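Local coordinates for protein isatin hydrolase (Ralstonia solanacearum, PDB 5NMP) that hydrolyses the five-membered lactam ring of isatin, probably yielding isatinate, with the aid of a bound manganese ion, at residues 176-179 / 180-183; 214-217 / 218-222. One frame throughout, in Å; residues are numbered along the deposited sequence.

Interaction 1: 176-179 / 180-183; sequences GPTQ and EAVE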
ATOM      1  N   GLY A 176      25.672  -6.411  -0.736  1.00 52.24           N
ATOM      2  CA  GLY A 176      24.829  -7.095   0.230  1.00 52.76           C
ATOM      3  C   GLY A 176      25.551  -7.418   1.526  1.00 55.09           C
ATOM      4  O   GLY A 176      26.754  -7.191   1.641  1.00 56.97           O
ATOM      5  N   PRO A 177      24.818  -7.951   2.516  1.00 51.53           N
ATOM      6  CA  PRO A 177      25.396  -8.257   3.828  1.00 49.01           C
ATOM      7  C   PRO A 177      26.078  -9.620   3.882  1.00 50.98           C
ATOM      8  O   PRO A 177      25.688 -10.537   3.160  1.00 54.16           O
ATOM      9  CB  PRO A 177      24.177  -8.233   4.750  1.00 47.18           C
ATOM     10  CG  PRO A 177      23.058  -8.710   3.875  1.00 44.07           C
ATOM     11  CD  PRO A 177      23.363  -8.194   2.483  1.00 50.84           C
ATOM     12  N   THR A 178      27.090  -9.744   4.731  1.00 49.63           N
ATOM     13  CA  THR A 178      27.694 -11.041   5.004  1.00 54.81           C
ATOM     14  C   THR A 178      26.757 -11.853   5.884  1.00 57.53           C
ATOM     15  O   THR A 178      25.820 -11.305   6.468  1.00 58.59           O
ATOM     16  CB  THR A 178      29.053 -10.910   5.709  1.00 52.50           C
ATOM     17  OG1 THR A 178      28.849 -10.490   7.066  1.00 53.19           O
ATOM     18  CG2 THR A 178      29.937  -9.908   4.986  1.00 53.48           C
ATOM     19  N   GLN A 179      27.009 -13.153   5.989  1.00 55.66           N
ATOM     20  CA  GLN A 179      26.207 -14.000   6.860  1.00 53.98           C
ATOM     21  C   GLN A 179      26.297 -13.527   8.307  1.00 52.96           C
ATOM     22  O   GLN A 179      25.291 -13.468   9.013  1.00 53.67           O
ATOM     23  CB  GLN A 179      26.645 -15.460   6.757  1.00 54.31           C
ATOM     24  CG  GLN A 179      25.920 -16.379   7.728  1.00 55.18           C
ATOM     25  CD  GLN A 179      26.270 -17.835   7.523  1.00 59.18           C
ATOM     26  OE1 GLN A 179      26.458 -18.285   6.395  1.00 79.31           O
ATOM     27  NE2 GLN A 179      26.366 -18.580   8.616  1.00 61.31           N
ATOM     28  N   GLU A 180      27.504 -13.177   8.739  1.00 54.66           N
ATOM     29  CA  GLU A 180      27.730 -12.725  10.106  1.00 58.10           C
ATOM     30  C   GLU A 180      26.947 -11.450  10.408  1.00 55.89           C
ATOM     31  O   GLU A 180      26.424 -11.286  11.507  1.00 56.87           O
ATOM     32  CB  GLU A 180      29.224 -12.502  10.360  1.00 68.74           C
ATOM     33  CG  GLU A 180      30.071 -13.775  10.341  1.00 80.78           C
ATOM     34  CD  GLU A 180      30.369 -14.285   8.933  1.00 89.98           C
ATOM     35  OE1 GLU A 180      29.911 -13.660   7.949  1.00 86.52           O
ATOM     36  OE2 GLU A 180      31.068 -15.315   8.810  1.00 96.82           O
ATOM     37  N   ALA A 181      26.864 -10.555   9.428  1.00 52.27           N
ATOM     38  CA  ALA A 181      26.111  -9.314   9.590  1.00 49.22           C
ATOM     39  C   ALA A 181      24.621  -9.598   9.755  1.00 48.70           C
ATOM     40  O   ALA A 181      23.955  -9.008  10.605  1.00 50.48           O
ATOM     41  CB  ALA A 181      26.349  -8.391   8.410  1.00 46.49           C
ATOM     42  N   VAL A 182      24.104 -10.505   8.933  1.00 48.23           N
ATOM     43  CA  VAL A 182      22.710 -10.911   9.027  1.00 43.90           C
ATOM     44  C   VAL A 182      22.433 -11.543  10.392  1.00 47.35           C
ATOM     45  O   VAL A 182      21.431 -11.228  11.036  1.00 47.15           O
ATOM     46  CB  VAL A 182      22.334 -11.900   7.903  1.00 50.22           C
ATOM     47  CG1 VAL A 182      20.906 -12.399   8.078  1.00 51.09           C
ATOM     48  CG2 VAL A 182      22.501 -11.238   6.541  1.00 43.29           C
ATOM     49  N   GLU A 183      23.331 -12.419  10.836  1.00 48.19           N
ATOM     50  CA  GLU A 183      23.205 -13.054  12.147  1.00 48.26           C
ATOM     51  C   GLU A 183      23.234 -12.028  13.281  1.00 49.13           C
ATOM     52  O   GLU A 183      22.474 -12.135  14.244  1.00 54.15           O
ATOM     53  CB  GLU A 183      24.315 -14.089  12.350  1.00 50.84           C
ATOM     54  CG  GLU A 183      24.158 -15.341  11.503  1.00 60.12           C
ATOM     55  CD  GLU A 183      25.355 -16.274  11.594  1.00 66.83           C
ATOM     56  OE1 GLU A 183      26.420 -15.846  12.092  1.00 70.77           O
ATOM     57  OE2 GLU A 183      25.227 -17.439  11.161  1.00 70.20           O
TER
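Gln179 and Glu183 meet one turn apart on the outer side of the first turn of helix 179-187. Gln179 CB lies against Glu180 N (3.1 Å) and the chain runs extended: CG, anti to the backbone N (chi1 175°), passes 3.7 Å from Glu183 OE2, CD follows alongside, and NE2 donates to that oxygen at 3.0 Å. The acceptor lies nearly in the amide plane, whereas the donor reaches OE2 from above the carboxylate, the two planes being 73° apart. The Gln179 stem packs on Pro214.

At the helix start, Thr178 OG1 sits between its backbone N and carbonyl carbon, and from there accepts from Ala181 N at 3.1 Å. Glu180, bent at chi2, folds its carboxylate back, and Thr178 OG1 gives it only a weak bond, 3.5 Å to OE1. On the buried side Pro177 CG lies 3.7 Å from Val182 CG2. The helix's own pattern begins with Val182 N to Thr178 O at 3.1 Å and Glu183 N to Gln179 O at 2.9 Å. A threonine N-cap with an apolar pair joining the residue before it to the fourth after it is the hydrophobic staple of a helix N-terminus, here following strand 176-177.

Interaction 2: 214-217 / 218-222; sequences PCHT and LMHGA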
ATOM      1  N   PRO A 214      22.165 -15.726   2.548  1.00 53.23           N
ATOM      2  CA  PRO A 214      21.981 -15.738   4.005  1.00 49.14           C
ATOM      3  C   PRO A 214      20.870 -14.808   4.493  1.00 49.86           C
ATOM      4  O   PRO A 214      20.211 -15.125   5.483  1.00 55.06           O
ATOM      5  CB  PRO A 214      23.343 -15.276   4.534  1.00 45.88           C
ATOM      6  CG  PRO A 214      23.969 -14.540   3.398  1.00 48.03           C
ATOM      7  CD  PRO A 214      23.502 -15.242   2.164  1.00 48.15           C
ATOM      8  N   CYS A 215      20.662 -13.684   3.815  1.00 46.52           N
ATOM      9  CA  CYS A 215      19.659 -12.722   4.261  1.00 46.65           C
ATOM     10  C   CYS A 215      18.260 -13.303   4.098  1.00 48.69           C
ATOM     11  O   CYS A 215      17.473 -13.289   5.036  1.00 54.17           O
ATOM     12  CB  CYS A 215      19.785 -11.399   3.502  1.00 41.31           C
ATOM     13  SG  CYS A 215      18.832 -10.039   4.218  1.00 54.05           S
ATOM     14  N   HIS A 216      17.957 -13.820   2.911  1.00 45.83           N
ATOM     15  CA  HIS A 216      16.687 -14.506   2.683  1.00 48.80           C
ATOM     16  C   HIS A 216      16.490 -15.674   3.649  1.00 54.05           C
ATOM     17  O   HIS A 216      15.439 -15.797   4.278  1.00 56.68           O
ATOM     18  CB  HIS A 216      16.596 -15.015   1.243  1.00 52.27           C
ATOM     19  CG  HIS A 216      16.102 -13.992   0.271  1.00 60.55           C
ATOM     20  ND1 HIS A 216      16.945 -13.129  -0.397  1.00 62.53           N
ATOM     21  CD2 HIS A 216      14.849 -13.693  -0.148  1.00 63.59           C
ATOM     22  CE1 HIS A 216      16.232 -12.344  -1.184  1.00 64.28           C
ATOM     23  NE2 HIS A 216      14.958 -12.665  -1.052  1.00 65.24           N
ATOM     24  N   THR A 217      17.508 -16.521   3.763  1.00 49.33           N
ATOM     25  CA  THR A 217      17.420 -17.729   4.575  1.00 49.84           C
ATOM     26  C   THR A 217      17.187 -17.436   6.053  1.00 53.25           C
ATOM     27  O   THR A 217      16.309 -18.033   6.676  1.00 53.48           O
ATOM     28  CB  THR A 217      18.698 -18.586   4.451  1.00 50.71           C
ATOM     29  OG1 THR A 217      18.923 -18.922   3.077  1.00 51.03           O
ATOM     30  CG2 THR A 217      18.557 -19.860   5.261  1.00 43.75           C
ATOM     31  N   LEU A 218      17.967 -16.515   6.609  1.00 53.88           N
ATOM     32  CA  LEU A 218      17.951 -16.289   8.049  1.00 41.90           C
ATOM     33  C   LEU A 218      16.868 -15.304   8.489  1.00 46.61           C
ATOM     34  O   LEU A 218      16.255 -15.494   9.539  1.00 46.53           O
ATOM     35  CB  LEU A 218      19.326 -15.813   8.525  1.00 46.09           C
ATOM     36  CG  LEU A 218      20.486 -16.788   8.269  1.00 51.45           C
ATOM     37  CD1 LEU A 218      21.815 -16.217   8.760  1.00 47.07           C
ATOM     38  CD2 LEU A 218      20.223 -18.160   8.889  1.00 43.92           C
ATOM     39  N   MET A 219      16.622 -14.261   7.699  1.00 44.62           N
ATOM     40  CA  MET A 219      15.597 -13.279   8.060  1.00 47.19           C
ATOM     41  C   MET A 219      14.209 -13.901   7.995  1.00 48.77           C
ATOM     42  O   MET A 219      13.444 -13.819   8.952  1.00 45.40           O
ATOM     43  CB  MET A 219      15.662 -12.046   7.158  1.00 45.88           C
ATOM     44  CG  MET A 219      16.942 -11.235   7.303  1.00 51.73           C
ATOM     45  SD  MET A 219      16.963 -10.178   8.760  1.00 60.56           S
ATOM     46  CE  MET A 219      15.594  -9.119   8.375  1.00 74.90           C
ATOM     47  N   HIS A 220      13.887 -14.531   6.870  1.00 41.18           N
ATOM     48  CA  HIS A 220      12.602 -15.205   6.736  1.00 46.01           C
ATOM     49  C   HIS A 220      12.538 -16.402   7.680  1.00 49.77           C
ATOM     50  O   HIS A 220      11.466 -16.761   8.171  1.00 52.70           O
ATOM     51  CB  HIS A 220      12.368 -15.639   5.289  1.00 42.30           C
ATOM     52  CG  HIS A 220      12.335 -14.500   4.320  1.00 60.05           C
ATOM     53  ND1 HIS A 220      11.859 -13.249   4.659  1.00 58.42           N
ATOM     54  CD2 HIS A 220      12.730 -14.410   3.028  1.00 56.35           C
ATOM     55  CE1 HIS A 220      11.957 -12.445   3.618  1.00 54.88           C
ATOM     56  NE2 HIS A 220      12.483 -13.126   2.613  1.00 54.03           N
ATOM     57  N   GLY A 221      13.698 -17.000   7.947  1.00 49.54           N
ATOM     58  CA  GLY A 221      13.794 -18.117   8.867  1.00 49.07           C
ATOM     59  C   GLY A 221      13.551 -17.694  10.303  1.00 51.82           C
ATOM     60  O   GLY A 221      13.263 -18.525  11.166  1.00 54.21           O
ATOM     61  N   ALA A 222      13.671 -16.395  10.559  1.00 47.55           N
ATOM     62  CA  ALA A 222      13.419 -15.848  11.885  1.00 46.97           C
ATOM     63  C   ALA A 222      12.157 -14.997  11.871  1.00 51.71           C
ATOM     64  O   ALA A 222      11.990 -14.103  12.702  1.00 58.51           O
ATOM     65  CB  ALA A 222      14.610 -15.031  12.364  1.00 46.26           C
TER
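His216 and His220, one turn apart on helix 214-221, point the same way, with His216 CD2 3.7 Å from His220 NE2. Their planes differ by 72° and the centroids are 5.5 Å apart, an oblique pairing. Both nitrogens of His216 and ND1 of His220 have partners outside the contact: His216 ND1 bonds to Asp202 OD2 and NE2 to a bound succinic acid molecule, probably from the crystallisation liquor, while His220 ND1 bonds to Arg224 O, a carbonyl that can only accept.

The backbone is satisfied turn by turn. Leu218 N donates to Pro214 O at 2.9 Å and Met219 N to Cys215 O at 3.0 Å. The next bond, His220 N to His216 O, stretches to 3.3 Å, its donor 38° above the carbonyl plane. The last, Gly221 N to Thr217 O, is weak, with an N-H...O angle of 125°, but Thr217 O has a second partner in Thr89 OG1. Ala222 N turns to Met219 O at 3.0 Å. At the other end Cys215 N is taken by Asp202 OD1, and Thr217 OG1 by Tyr213 O. Cys215 SG, anti to its backbone N, meets Met219 CG at 3.8 Å on the side facing Phe194.

Asp202 thus bonds both a helix amide and the His216 ring, which would restrain the ring's rotation; the nearest His216 side-chain atom is about 5 Å from the manganese ion, and the side chain touches Asp82, a manganese ligand, consistent with a role in shaping the metal pocket.

Overall arrangement
Both interactions are local: interaction 1 is a strand-to-helix junction, where strand 176-177 leads into helix 179-187, and interaction 2 lies along helix 214-221. The two helices pack on each other: Leu218 CD1 lies 3.7 Å from Glu183 CG, and Leu218 CB 3.8 Å from Val182 CG1. Interaction 1 is the more peripheral, partly buried, with exposed glutamates and a side-chain amide-carboxylate bond. Interaction 2 is buried and belongs to the unit of strand 193-195, helix 214-221 and strand 225-228. There polar side-chain atoms bond to neighbouring parts of the chain, His216 to Asp202 and His220 to Arg224 O; the histidines approach the metal site, whereas the side chain of Pro177 is about 14 Å from the manganese ion.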